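FixK2 protein (Bradyrhizobium japonicum, PDB 4I2O) probably acts as a dimeric, DNA-binding transcription regulator of the CRP/FNR superfamily, linked to the control of nitrogen fixation. Local coordinates at residues A[78-83]-A[187-192]; A[206-211]-A[224-229]. The protein carries 1 engineered substitution. All coordinates share one frame; numbering follows the deposited sequence.

Contact 1 of 2, residues A[78-83]-A[187-192]; sequences GRRQIG and IGDYLG
Strand 80-83 runs nearly at a right angle (81°) to helix 187-191, with axes only 5.8 Å apart, and brings I82 and Y190 closest, their CA atoms 4.4 Å from each other. At the crossing, the amide of I82 bonds to a carbonyl of the last helical turn, I82 N to D189 O at 2.9 Å. D189 points its CB toward the strand, and its OD2 meets R80 side-on. R80 NE (2.8 Å) and NH2 both converge on D189 OD2, on its anti side and somewhat out of the carboxylate plane, with guanidinium and carboxylate planes 85° apart. A bend at chi3 (72°) turns R80 NE to this oxygen. I82 CD1 lies 3.8 Å above the centre of one face of the R80 guanidinium; branched isoleucine suits the place because its CG2 also packs on Y190. D189 OD1 reaches back to the strand through a water that accepts from R80 N and donates to OD1, and it also pairs with R154 of the second subunit; D186 shares R80 NH2. In Q81, NE2 donates to I82 O, from above the carbonyl plane, and weakly to Y190 O at 3.1 Å, whereas the buried OE1 has no partner. Tyrosine suits position 190 by offering a ring edge to the strand, Y190 CD1 lying 3.3 Å from I82 O, and a hydroxyl that bonds to E167. G192, with positive phi, suits the turn after the helix. Two donors on D189 OD2, with R154 on OD1, would probably favour the charged carboxylate, making it an electrostatic link between the cyclic-nucleotide-binding-type domain, the DNA-binding domain and the dimer partner.

Contact 2 of 2, residues A[206-211]-A[224-229]; sequences HTQGIL and RQRLHN
In R226, CG anti to the carbonyl carbon (chi1 -81°) and a bend at chi3 (73°) bring NE close to I210, whose own CG1, also anti to its carbonyl carbon, lies over the centre of one guanidinium face. I210 CG1 rests 3.4 Å above the plane of the R226 guanidinium, an apolar lid on a flat cation, with I210 CD1 beside it, 3.8 Å from R226 NH2. The edge of the group does the polar work. R226 NH1 and NH2 grip Q208 O end-on, at 3.2 and 3.1 Å, both from the same face of the carbonyl plane, and the oxygen lies close to the guanidinium plane. Arginine suits this place because it offers two donors to one carbonyl at the end of a helix and a flat face to isoleucine. G209 closes that end in a Schellman motif; its positive phi is readily taken up by glycine. I210 divides its branches: I210 CG2 meets L227 CD1 at 3.8 Å. L227 also packs on L205, L165 and L166, so the buried half of the contact joins the domain's hydrophobic core, while R226 lies at the more exposed side. The arrangement ties the C-terminal end of helix 195-207, which follows helix 184-191 in the Crp-like helix-turn-helix, to short helix 224-228 beyond the beta hairpin, as in a winged helix domain.

Overall arrangement
Contact 1 closes before contact 2 opens along the chain; their centres are 24 Å apart and their nearest atoms about 10 Å. Contact 1 joins edge strand 80-86 of the cyclic-nucleotide-binding-type domain to helix 184-191, spanning two domains beside the subunit interface. Contact 2 stays within the DNA-binding domain, between the end of helix 195-207 and helix 224-228. The two are linked through consecutive helices 184-191 and 195-207, and helix 157-172 packs against both. The nearest atoms of contacts 1 and 2 lie about 4 and 7 Å from the bound DNA. Contact 1 probably helps set how the helix-turn-helix unit sits on the rest of the dimer, whereas contact 2 joins parts within the unit.

Contact 1 of 2, residues A[78-83]-A[187-192]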
loop_
_atom_site.group_PDB
_atom_site.type_symbol
_atom_site.label_atom_id
_atom_site.label_comp_id
_atom_site.label_asym_id
_atom_site.label_seq_id
_atom_site.Cartn_x
_atom_site.Cartn_y
_atom_site.Cartn_z
ATOM N N GLY A 78 -18.897 -0.767 -8.178
ATOM C CA GLY A 78 -18.246 -1.749 -9.020
ATOM C C GLY A 78 -16.806 -1.435 -9.341
ATOM O O GLY A 78 -16.093 -2.268 -9.906
ATOM N N ARG A 79 -16.334 -0.228 -9.002
ATOM C CA ARG A 79 -14.925 0.047 -9.236
ATOM C C ARG A 79 -14.044 -0.891 -8.428
ATOM O O ARG A 79 -14.385 -1.225 -7.303
ATOM C CB ARG A 79 -14.641 1.495 -8.790
ATOM C CG ARG A 79 -15.110 2.558 -9.850
ATOM C CD ARG A 79 -14.807 3.940 -9.143
ATOM N NE ARG A 79 -15.875 4.225 -8.176
ATOM C CZ ARG A 79 -15.887 5.294 -7.391
ATOM N NH1 ARG A 79 -14.873 6.153 -7.444
ATOM N NH2 ARG A 79 -16.903 5.511 -6.547
ATOM N N ARG A 80 -12.906 -1.310 -8.983
ATOM C CA ARG A 80 -12.121 -2.377 -8.355
ATOM C C ARG A 80 -10.632 -2.029 -8.421
ATOM O O ARG A 80 -10.174 -1.604 -9.480
ATOM C CB ARG A 80 -12.320 -3.694 -9.160
ATOM C CG ARG A 80 -11.428 -4.782 -8.589
ATOM C CD ARG A 80 -11.749 -6.099 -9.374
ATOM N NE ARG A 80 -11.197 -5.981 -10.714
ATOM C CZ ARG A 80 -11.052 -7.012 -11.559
ATOM N NH1 ARG A 80 -11.262 -8.259 -11.125
ATOM N NH2 ARG A 80 -10.601 -6.789 -12.793
ATOM N N GLN A 81 -9.910 -2.113 -7.298
ATOM C CA GLN A 81 -8.473 -1.947 -7.269
ATOM C C GLN A 81 -7.928 -3.332 -6.977
ATOM O O GLN A 81 -8.238 -3.929 -5.908
ATOM C CB GLN A 81 -8.030 -0.937 -6.162
ATOM C CG GLN A 81 -6.505 -0.908 -6.061
ATOM C CD GLN A 81 -5.847 -0.353 -7.289
ATOM O OE1 GLN A 81 -6.307 0.676 -7.851
ATOM N NE2 GLN A 81 -4.712 -0.971 -7.694
ATOM N N ILE A 82 -7.155 -3.881 -7.926
ATOM C CA ILE A 82 -6.373 -5.093 -7.607
ATOM C C ILE A 82 -5.060 -4.698 -6.868
ATOM O O ILE A 82 -4.204 -3.910 -7.386
ATOM C CB ILE A 82 -6.093 -5.858 -8.928
ATOM C CG1 ILE A 82 -7.396 -6.510 -9.380
ATOM C CG2 ILE A 82 -5.063 -6.984 -8.626
ATOM C CD1 ILE A 82 -7.307 -7.155 -10.811
ATOM N N GLY A 83 -4.855 -5.254 -5.663
ATOM C CA GLY A 83 -3.711 -4.932 -4.852
ATOM C C GLY A 83 -2.531 -5.800 -5.172
ATOM O O GLY A 83 -1.374 -5.371 -4.999
ATOM N N ILE A 187 -5.435 -6.082 -15.677
ATOM C CA ILE A 187 -4.221 -5.237 -15.657
ATOM C C ILE A 187 -4.597 -3.785 -15.343
ATOM O O ILE A 187 -3.913 -3.136 -14.561
ATOM C CB ILE A 187 -3.420 -5.302 -16.961
ATOM C CG1 ILE A 187 -2.975 -6.791 -17.197
ATOM C CG2 ILE A 187 -2.192 -4.400 -16.933
ATOM C CD1 ILE A 187 -2.406 -6.995 -18.637
ATOM N N GLY A 188 -5.599 -3.233 -16.031
ATOM C CA GLY A 188 -6.000 -1.841 -15.729
ATOM C C GLY A 188 -6.393 -1.717 -14.255
ATOM O O GLY A 188 -6.000 -0.732 -13.650
ATOM N N ASP A 189 -7.161 -2.662 -13.677
ATOM C CA ASP A 189 -7.535 -2.544 -12.241
ATOM C C ASP A 189 -6.391 -2.724 -11.270
ATOM O O ASP A 189 -6.464 -2.200 -10.152
ATOM C CB ASP A 189 -8.741 -3.471 -11.834
ATOM C CG ASP A 189 -10.015 -3.065 -12.508
ATOM O OD1 ASP A 189 -10.129 -1.870 -12.887
ATOM O OD2 ASP A 189 -10.970 -3.889 -12.560
ATOM N N TYR A 190 -5.280 -3.319 -11.724
ATOM C CA TYR A 190 -4.053 -3.327 -10.901
ATOM C C TYR A 190 -3.343 -1.999 -10.987
ATOM O O TYR A 190 -2.780 -1.509 -9.993
ATOM C CB TYR A 190 -3.119 -4.423 -11.480
ATOM C CG TYR A 190 -1.783 -4.680 -10.751
ATOM C CD1 TYR A 190 -1.725 -4.957 -9.364
ATOM C CD2 TYR A 190 -0.597 -4.680 -11.462
ATOM C CE1 TYR A 190 -0.507 -5.277 -8.741
ATOM C CE2 TYR A 190 0.629 -5.004 -10.832
ATOM C CZ TYR A 190 0.654 -5.311 -9.492
ATOM O OH TYR A 190 1.830 -5.668 -8.855
ATOM N N LEU A 191 -3.433 -1.344 -12.142
ATOM C CA LEU A 191 -2.651 -0.124 -12.386
ATOM C C LEU A 191 -3.471 1.178 -12.249
ATOM O O LEU A 191 -2.934 2.236 -12.541
ATOM C CB LEU A 191 -2.047 -0.114 -13.841
ATOM C CG LEU A 191 -1.143 -1.321 -14.156
ATOM C CD1 LEU A 191 -0.638 -1.231 -15.636
ATOM C CD2 LEU A 191 0.011 -1.273 -13.106
ATOM N N GLY A 192 -4.735 1.116 -11.832
ATOM C CA GLY A 192 -5.535 2.344 -11.676
ATOM C C GLY A 192 -5.862 2.959 -13.021
ATOM O O GLY A 192 -6.023 4.175 -13.136
HETATM O O HOH W 1 -12.588 -0.720 -11.814
#

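Contact 2 of 2, residues A[206-211]-A[224-229]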
loop_
_atom_site.group_PDB
_atom_site.type_symbol
_atom_site.label_atom_id
_atom_site.label_comp_id
_atom_site.label_asym_id
_atom_site.label_seq_id
_atom_site.Cartn_x
_atom_site.Cartn_y
_atom_site.Cartn_z
ATOM N N HIS A 206 4.729 -2.104 -28.645
ATOM C CA HIS A 206 4.884 -3.024 -29.782
ATOM C C HIS A 206 5.388 -2.324 -31.036
ATOM O O HIS A 206 6.326 -2.797 -31.710
ATOM C CB HIS A 206 3.561 -3.714 -30.080
ATOM C CG HIS A 206 3.647 -4.697 -31.222
ATOM N ND1 HIS A 206 2.948 -4.537 -32.389
ATOM C CD2 HIS A 206 4.358 -5.845 -31.360
ATOM C CE1 HIS A 206 3.243 -5.533 -33.224
ATOM N NE2 HIS A 206 4.085 -6.350 -32.610
ATOM N N THR A 207 4.758 -1.210 -31.386
ATOM C CA THR A 207 5.078 -0.495 -32.636
ATOM C C THR A 207 6.508 0.050 -32.565
ATOM O O THR A 207 7.214 0.077 -33.559
ATOM C CB THR A 207 4.089 0.676 -32.851
ATOM O OG1 THR A 207 2.793 0.142 -33.154
ATOM C CG2 THR A 207 4.542 1.562 -33.988
ATOM N N GLN A 208 6.957 0.406 -31.357
ATOM C CA GLN A 208 8.327 0.922 -31.175
ATOM C C GLN A 208 9.395 -0.182 -31.117
ATOM O O GLN A 208 10.583 0.129 -31.054
ATOM C CB GLN A 208 8.414 1.742 -29.879
ATOM C CG GLN A 208 7.952 3.198 -29.998
ATOM C CD GLN A 208 7.554 3.765 -28.652
ATOM O OE1 GLN A 208 6.480 4.339 -28.513
ATOM N NE2 GLN A 208 8.414 3.601 -27.648
ATOM N N GLY A 209 8.986 -1.454 -31.110
ATOM C CA GLY A 209 9.949 -2.549 -31.124
ATOM C C GLY A 209 10.360 -2.968 -29.711
ATOM O O GLY A 209 11.268 -3.796 -29.533
ATOM N N ILE A 210 9.696 -2.418 -28.702
ATOM C CA ILE A 210 10.031 -2.790 -27.326
ATOM C C ILE A 210 9.524 -4.140 -26.852
ATOM O O ILE A 210 10.197 -4.804 -26.052
ATOM C CB ILE A 210 9.729 -1.636 -26.345
ATOM C CG1 ILE A 210 10.594 -0.441 -26.724
ATOM C CG2 ILE A 210 9.998 -2.064 -24.872
ATOM C CD1 ILE A 210 10.175 0.857 -25.956
ATOM N N LEU A 211 8.375 -4.591 -27.348
ATOM C CA LEU A 211 7.928 -5.926 -27.008
ATOM C C LEU A 211 7.425 -6.616 -28.251
ATOM O O LEU A 211 7.157 -5.965 -29.257
ATOM C CB LEU A 211 6.829 -5.887 -25.969
ATOM C CG LEU A 211 5.585 -5.051 -26.186
ATOM C CD1 LEU A 211 4.486 -5.818 -26.959
ATOM C CD2 LEU A 211 5.071 -4.611 -24.827
ATOM N N ARG A 224 14.669 -4.615 -22.429
ATOM C CA ARG A 224 14.259 -4.284 -21.072
ATOM C C ARG A 224 14.806 -2.913 -20.690
ATOM O O ARG A 224 14.160 -2.182 -19.960
ATOM C CB ARG A 224 14.710 -5.365 -20.063
ATOM C CG ARG A 224 14.057 -6.733 -20.348
ATOM C CD ARG A 224 14.653 -7.882 -19.494
ATOM N NE ARG A 224 13.851 -9.091 -19.624
ATOM C CZ ARG A 224 13.846 -9.860 -20.721
ATOM N NH1 ARG A 224 14.609 -9.527 -21.762
ATOM N NH2 ARG A 224 13.079 -10.951 -20.789
ATOM N N GLN A 225 15.987 -2.560 -21.177
ATOM C CA GLN A 225 16.547 -1.242 -20.840
ATOM C C GLN A 225 15.653 -0.115 -21.338
ATOM O O GLN A 225 15.361 0.846 -20.584
ATOM C CB GLN A 225 17.968 -1.088 -21.401
ATOM C CG GLN A 225 18.713 0.151 -20.902
ATOM C CD GLN A 225 18.750 0.230 -19.386
ATOM O OE1 GLN A 225 19.281 -0.677 -18.715
ATOM N NE2 GLN A 225 18.180 1.306 -18.831
ATOM N N ARG A 226 15.214 -0.204 -22.592
ATOM C CA ARG A 226 14.327 0.846 -23.099
ATOM C C ARG A 226 13.057 0.932 -22.299
ATOM O O ARG A 226 12.511 2.010 -22.087
ATOM C CB ARG A 226 13.985 0.642 -24.569
ATOM C CG ARG A 226 15.067 1.147 -25.508
ATOM C CD ARG A 226 14.768 0.806 -26.974
ATOM N NE ARG A 226 13.691 1.615 -27.538
ATOM C CZ ARG A 226 12.966 1.235 -28.582
ATOM N NH1 ARG A 226 13.196 0.045 -29.158
ATOM N NH2 ARG A 226 12.003 2.031 -29.033
ATOM N N LEU A 227 12.552 -0.214 -21.857
ATOM C CA LEU A 227 11.317 -0.213 -21.078
ATOM C C LEU A 227 11.561 0.333 -19.677
ATOM O O LEU A 227 10.695 1.031 -19.117
ATOM C CB LEU A 227 10.717 -1.645 -21.017
ATOM C CG LEU A 227 9.294 -1.863 -20.553
ATOM C CD1 LEU A 227 8.315 -1.195 -21.525
ATOM C CD2 LEU A 227 9.002 -3.372 -20.425
ATOM N N HIS A 228 12.718 0.002 -19.087
ATOM C CA HIS A 228 13.079 0.556 -17.781
ATOM C C HIS A 228 13.150 2.075 -17.917
ATOM O O HIS A 228 12.782 2.804 -16.986
ATOM C CB HIS A 228 14.492 0.131 -17.395
ATOM C CG HIS A 228 14.581 -0.633 -16.120
ATOM N ND1 HIS A 228 14.470 -0.034 -14.884
ATOM C CD2 HIS A 228 14.803 -1.956 -15.888
ATOM C CE1 HIS A 228 14.605 -0.959 -13.944
ATOM N NE2 HIS A 228 14.802 -2.133 -14.527
ATOM N N ASN A 229 13.646 2.577 -19.044
ATOM C CA ASN A 229 13.703 4.060 -19.203
ATOM C C ASN A 229 12.360 4.769 -19.267
ATOM O O ASN A 229 12.323 6.016 -19.218
ATOM C CB ASN A 229 14.463 4.479 -20.455
ATOM C CG ASN A 229 15.887 4.049 -20.425
ATOM O OD1 ASN A 229 16.425 3.720 -19.363
ATOM N ND2 ASN A 229 16.505 3.982 -21.601
#